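Non-structural maintenance of chromosomes element 1 homolog (Xenopus laevis, PDB 7DG2) probably acts as a RING-type E3 ubiquitin ligase within the SMC5-SMC6 complex, pairing with a MAGE protein and together with it shaping Nse4. Local coordinates at the interface of chains A and B and the interface of chains A and C. Numbering follows the deposited sequence. Chains: chain A, Non-structural maintenance of chromosomes element 1 homolog; chain B, MAGE domain-containing protein; chain C, Non-structural maintenance of chromosomes element 4.

Contact 1: the interface of chains A and B. Residues chain A 90-93; chain B 22, 25-26.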
loop_
_atom_site.group_PDB
_atom_site.type_symbol
_atom_site.label_atom_id
_atom_site.label_comp_id
_atom_site.label_asym_id
_atom_site.label_seq_id
_atom_site.Cartn_x
_atom_site.Cartn_y
_atom_site.Cartn_z
ATOM N N MET A 90 -9.970 -2.038 -12.110
ATOM C CA MET A 90 -10.390 -2.871 -10.989
ATOM C C MET A 90 -9.727 -2.475 -9.673
ATOM O O MET A 90 -9.981 -3.124 -8.654
ATOM C CB MET A 90 -10.111 -4.347 -11.300
ATOM C CG MET A 90 -10.761 -4.828 -12.589
ATOM S SD MET A 90 -10.141 -6.488 -12.965
ATOM C CE MET A 90 -10.909 -6.807 -14.555
ATOM N N ALA A 91 -8.903 -1.426 -9.658
ATOM C CA ALA A 91 -8.342 -0.933 -8.405
ATOM C C ALA A 91 -9.455 -0.672 -7.398
ATOM O O ALA A 91 -10.537 -0.217 -7.766
ATOM C CB ALA A 91 -7.543 0.349 -8.655
ATOM N N SER A 92 -9.183 -0.961 -6.120
ATOM C CA SER A 92 -10.209 -0.944 -5.079
ATOM C C SER A 92 -9.956 0.119 -4.015
ATOM O O SER A 92 -10.533 0.050 -2.927
ATOM C CB SER A 92 -10.327 -2.333 -4.432
ATOM O OG SER A 92 -9.064 -2.785 -3.962
ATOM N N ASP A 93 -9.104 1.109 -4.298
ATOM C CA ASP A 93 -8.768 2.098 -3.277
ATOM C C ASP A 93 -9.934 3.038 -2.990
ATOM O O ASP A 93 -10.217 3.356 -1.826
ATOM C CB ASP A 93 -7.561 2.915 -3.720
ATOM C CG ASP A 93 -6.267 2.119 -3.681
ATOM O OD1 ASP A 93 -6.246 1.020 -3.073
ATOM O OD2 ASP A 93 -5.274 2.611 -4.260
ATOM N N ILE B 22 -3.432 -6.371 -8.543
ATOM C CA ILE B 22 -4.556 -5.490 -8.248
ATOM C C ILE B 22 -5.587 -6.206 -7.386
ATOM O O ILE B 22 -6.139 -5.625 -6.441
ATOM C CB ILE B 22 -5.148 -4.952 -9.561
ATOM C CG1 ILE B 22 -4.129 -3.971 -10.164
ATOM C CG2 ILE B 22 -6.526 -4.333 -9.294
ATOM C CD1 ILE B 22 -4.343 -3.632 -11.623
ATOM N N GLN B 25 -5.018 -6.214 -3.513
ATOM C CA GLN B 25 -4.905 -4.936 -2.807
ATOM C C GLN B 25 -5.530 -4.968 -1.419
ATOM O O GLN B 25 -5.049 -4.269 -0.518
ATOM C CB GLN B 25 -5.529 -3.803 -3.622
ATOM C CG GLN B 25 -4.646 -3.308 -4.768
ATOM C CD GLN B 25 -5.315 -2.209 -5.569
ATOM O OE1 GLN B 25 -6.542 -2.096 -5.575
ATOM N NE2 GLN B 25 -4.515 -1.398 -6.256
ATOM N N LYS B 26 -6.617 -5.720 -1.228
ATOM C CA LYS B 26 -7.254 -5.811 0.084
ATOM C C LYS B 26 -7.154 -7.210 0.677
ATOM O O LYS B 26 -7.925 -7.558 1.584
ATOM C CB LYS B 26 -8.712 -5.353 0.006
ATOM C CG LYS B 26 -8.828 -3.867 -0.349
ATOM C CD LYS B 26 -10.234 -3.333 -0.130
ATOM C CE LYS B 26 -10.324 -1.864 -0.532
ATOM N NZ LYS B 26 -9.442 -0.993 0.279
HETATM O O HOH W 1 -8.766 -4.883 -5.735
HETATM O O HOH W 2 -10.836 1.421 -0.249
#
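A:Ser92 meets B:Gln25 through two groups at once, its backbone amide and its side-chain hydroxyl, and both give their hydrogen to the same acceptor, the side-chain carbonyl oxygen OE1 of the glutamine. The amide bond, A:Ser92 N to B:Gln25 OE1, is 2.9 Å long and nearly straight. The hydroxyl OG of A:Ser92 adds a second bond of 3.1 Å to B:Gln25 OE1, arriving on a lone pair. Both donors lie in the plane of the glutamine carbonyl. A:Ser92 OG stands between its own backbone N and carbonyl carbon (chi1 54°), a rotamer that brings the hydroxyl round to the same oxygen as the amide. The glutamine chain runs out extended beyond CG and delivers the carbonyl tip to the loop of chain A. This is the compact part of the contact. Next to it, the branch methyl CG2 of B:Ile22, at the end of helix 6-23, rests against the backbone of chain A, 3.7 Å from A:Met90 O and 4.0 Å from A:Ala91 CA.

Towards its two ends the contact is looser and relies on water. One water joins A:Ser92 OG to the backbone carbonyl of B:Ile22, so the hydroxyl is tied to chain B twice. On the other flank the side chain of B:Lys26 runs alongside A:Ser92, with B:Lys26 CE 3.9 Å from A:Ser92 CB. Its chain bends at the last torsion (chi4 -62°), and the amine B:Lys26 NZ lies 2.8 Å from the oxygen of a second water that also bonds A:Ser92 O and A:Asp93 O. B:Lys26 NZ stays 5.0 Å from A:Asp93 OD1, so any pull between the charges would act without direct contact. The patch docks the loop after 3-10 helix 88-90 of Nse1 on the MAGE protein, forming part of the Nse1-Nse3 dimer interface.

Contact 2: the interface of chains A and C. Residues chain A 81, 93, 102, 151, 164, 168-169; chain C 69-72.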
loop_
_atom_site.group_PDB
_atom_site.type_symbol
_atom_site.label_atom_id
_atom_site.label_comp_id
_atom_site.label_asym_id
_atom_site.label_seq_id
_atom_site.Cartn_x
_atom_site.Cartn_y
_atom_site.Cartn_z
ATOM N N ASN A 81 2.174 3.531 -12.209
ATOM C CA ASN A 81 1.476 2.785 -13.232
ATOM C C ASN A 81 1.525 3.549 -14.550
ATOM O O ASN A 81 1.553 4.782 -14.575
ATOM C CB ASN A 81 0.032 2.558 -12.802
ATOM C CG ASN A 81 -0.752 1.806 -13.830
ATOM O OD1 ASN A 81 -0.270 0.817 -14.375
ATOM N ND2 ASN A 81 -1.958 2.279 -14.127
ATOM N N ASP A 93 -9.104 1.109 -4.298
ATOM C CA ASP A 93 -8.768 2.098 -3.277
ATOM C C ASP A 93 -9.934 3.038 -2.990
ATOM O O ASP A 93 -10.217 3.356 -1.826
ATOM C CB ASP A 93 -7.561 2.915 -3.720
ATOM C CG ASP A 93 -6.267 2.119 -3.681
ATOM O OD1 ASP A 93 -6.246 1.020 -3.073
ATOM O OD2 ASP A 93 -5.274 2.611 -4.260
ATOM N N PHE A 102 -11.840 13.594 -6.539
ATOM C CA PHE A 102 -10.407 13.745 -6.770
ATOM C C PHE A 102 -10.148 14.452 -8.097
ATOM O O PHE A 102 -9.336 15.387 -8.168
ATOM C CB PHE A 102 -9.677 12.386 -6.751
ATOM C CG PHE A 102 -8.195 12.538 -6.955
ATOM C CD1 PHE A 102 -7.384 12.921 -5.906
ATOM C CD2 PHE A 102 -7.632 12.372 -8.209
ATOM C CE1 PHE A 102 -6.023 13.107 -6.108
ATOM C CE2 PHE A 102 -6.284 12.576 -8.415
ATOM C CZ PHE A 102 -5.486 12.945 -7.357
ATOM N N TRP A 151 -1.360 11.185 -2.524
ATOM C CA TRP A 151 -1.906 11.751 -3.753
ATOM C C TRP A 151 -2.054 13.259 -3.647
ATOM O O TRP A 151 -1.835 13.971 -4.629
ATOM C CB TRP A 151 -3.274 11.132 -4.104
ATOM C CG TRP A 151 -3.145 9.659 -4.326
ATOM C CD1 TRP A 151 -3.735 8.657 -3.595
ATOM C CD2 TRP A 151 -2.321 9.020 -5.305
ATOM N NE1 TRP A 151 -3.333 7.425 -4.079
ATOM C CE2 TRP A 151 -2.464 7.622 -5.126
ATOM C CE3 TRP A 151 -1.475 9.487 -6.317
ATOM C CZ2 TRP A 151 -1.792 6.688 -5.929
ATOM C CZ3 TRP A 151 -0.797 8.552 -7.115
ATOM C CH2 TRP A 151 -0.970 7.170 -6.917
ATOM N N ARG A 164 4.266 12.577 -5.991
ATOM C CA ARG A 164 3.906 11.264 -6.524
ATOM C C ARG A 164 2.810 11.371 -7.573
ATOM O O ARG A 164 2.854 10.698 -8.611
ATOM C CB ARG A 164 3.439 10.354 -5.394
ATOM C CG ARG A 164 3.107 8.937 -5.896
ATOM C CD ARG A 164 2.111 8.254 -4.986
ATOM N NE ARG A 164 1.909 6.841 -5.316
ATOM C CZ ARG A 164 1.335 5.982 -4.479
ATOM N NH1 ARG A 164 0.936 6.390 -3.284
ATOM N NH2 ARG A 164 1.176 4.714 -4.820
ATOM N N GLU A 168 3.153 10.403 -11.607
ATOM C CA GLU A 168 2.367 9.375 -12.285
ATOM C C GLU A 168 1.445 9.963 -13.352
ATOM O O GLU A 168 1.248 9.355 -14.412
ATOM C CB GLU A 168 1.548 8.581 -11.277
ATOM C CG GLU A 168 0.862 7.384 -11.927
ATOM C CD GLU A 168 0.233 6.475 -10.903
ATOM O OE1 GLU A 168 -0.913 6.755 -10.484
ATOM O OE2 GLU A 168 0.903 5.502 -10.499
ATOM N N LEU A 169 0.860 11.132 -13.089
ATOM C CA LEU A 169 -0.167 11.703 -13.954
ATOM C C LEU A 169 0.364 12.769 -14.906
ATOM O O LEU A 169 -0.439 13.436 -15.563
ATOM C CB LEU A 169 -1.305 12.299 -13.116
ATOM C CG LEU A 169 -2.122 11.296 -12.292
ATOM C CD1 LEU A 169 -3.344 11.983 -11.684
ATOM C CD2 LEU A 169 -2.566 10.163 -13.146
ATOM N N HIS C 69 -0.372 0.139 -5.527
ATOM C CA HIS C 69 -1.436 1.134 -5.587
ATOM C C HIS C 69 -1.038 2.242 -6.544
ATOM O O HIS C 69 0.140 2.568 -6.683
ATOM C CB HIS C 69 -1.724 1.698 -4.195
ATOM C CG HIS C 69 -2.179 0.646 -3.234
ATOM N ND1 HIS C 69 -3.510 0.356 -3.017
ATOM C CD2 HIS C 69 -1.472 -0.227 -2.476
ATOM C CE1 HIS C 69 -3.604 -0.637 -2.147
ATOM N NE2 HIS C 69 -2.382 -1.008 -1.805
ATOM N N PHE C 70 -2.039 2.810 -7.215
ATOM C CA PHE C 70 -1.798 3.794 -8.260
ATOM C C PHE C 70 -3.088 4.587 -8.434
ATOM O O PHE C 70 -4.153 4.190 -7.951
ATOM C CB PHE C 70 -1.391 3.109 -9.572
ATOM C CG PHE C 70 -2.341 2.011 -9.958
ATOM C CD1 PHE C 70 -3.507 2.297 -10.653
ATOM C CD2 PHE C 70 -2.116 0.712 -9.538
ATOM C CE1 PHE C 70 -4.415 1.293 -10.963
ATOM C CE2 PHE C 70 -3.017 -0.299 -9.852
ATOM C CZ PHE C 70 -4.174 -0.003 -10.555
ATOM N N MET C 71 -2.984 5.698 -9.153
ATOM C CA MET C 71 -4.144 6.511 -9.506
ATOM C C MET C 71 -4.447 6.468 -10.997
ATOM O O MET C 71 -5.598 6.260 -11.390
ATOM C CB MET C 71 -3.903 7.963 -9.047
ATOM C CG MET C 71 -5.078 8.903 -9.261
ATOM S SD MET C 71 -6.531 8.401 -8.322
ATOM C CE MET C 71 -6.093 8.789 -6.625
ATOM N N LEU C 72 -3.435 6.654 -11.843
ATOM C CA LEU C 72 -3.626 6.584 -13.288
ATOM C C LEU C 72 -4.261 5.254 -13.680
ATOM O O LEU C 72 -3.806 4.189 -13.254
ATOM C CB LEU C 72 -2.279 6.743 -13.999
ATOM C CG LEU C 72 -2.320 6.537 -15.518
ATOM C CD1 LEU C 72 -3.003 7.728 -16.172
ATOM C CD2 LEU C 72 -0.919 6.339 -16.096
HETATM O O HOH W 3 -4.776 1.578 -6.779
HETATM O O HOH W 4 -5.458 5.137 -5.825
#
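Between A:Glu168 and the backbone of C:Met71 and C:Leu72 runs a polar grip on a segment of Nse4 that is extended at C:His69 and C:Phe70 and turns at C:Met71. The carboxylate oxygen OE1 of A:Glu168 accepts from two successive amides: C:Met71 N, at 2.7 Å, meets the syn lone pair of A:Glu168 OE1, whereas C:Leu72 N comes from above the carboxylate plane. The other oxygen, OE2, takes the backbone amide of A:Asn81, which fixes the carboxylate from within chain A. A:Asn81 in turn gives a hydrogen, from A:Asn81 ND2, to the carbonyl C:Leu72 O at 2.8 Å; that carbonyl lies in the amide plane, although the donor sits above the carbonyl plane. A:Arg164 NH2 is 3.0 Å from the carbonyl C:His69 O and hydrogen-bonds it.

A:Asp93 and C:His69 meet as nearly coplanar groups, 20° apart. C:His69 ND1 points between the carboxylate oxygens, 2.8 Å from A:Asp93 OD1 and 3.1 Å from A:Asp93 OD2, and each oxygen accepts on its syn lone pair. Two waters extend the hold, each joining A:Asp93 OD2 to C:Phe70 O; one of them also binds C:Phe70 N.

Apolar packing centres on C:Met71. Its CG is anti to the backbone N (chi1 -176°), and the chain then bends at chi2 and chi3, curling over the indole of A:Trp151: CB lies over the six-membered ring and CE over the five-membered ring. The opposite indole face carries the guanidinium of A:Arg164, leaving the tryptophan sandwiched. The C:Met71 side chain meets A:Phe102 tip to tip, its methyl CE over the centre of the phenyl face. The side chains of C:Leu72 and A:Leu169 run antiparallel past one another, with C:Leu72 CB 3.5 Å from A:Leu169 CD2. These contacts hold the Nse4 segment on Nse1 by backbone recognition as well as side-chain packing. The ring of C:Phe70 has A:Asn81 at one face, with the amide carbon A:Asn81 CG 4.1 Å above the plane and displaced from the ring centre.

The C-alpha centres of contact 1 and contact 2 lie about 12 Å apart, and A:Asp93 belongs to both. In contact 1 this residue offers its backbone carbonyl to a water bound by the MAGE protein, while in contact 2 its carboxylate faces Nse4, so opposite ends of one residue serve different partners. Contact 1 rests on the loop that follows 3-10 helix 88-90; contact 2 spreads from that loop to strand 75-81, helix 96-111 and helix 163-176. The loop thus sits where all three proteins converge, consistent with Nse1 and Nse3 jointly shaping Nse4 within the Smc5/6 complex.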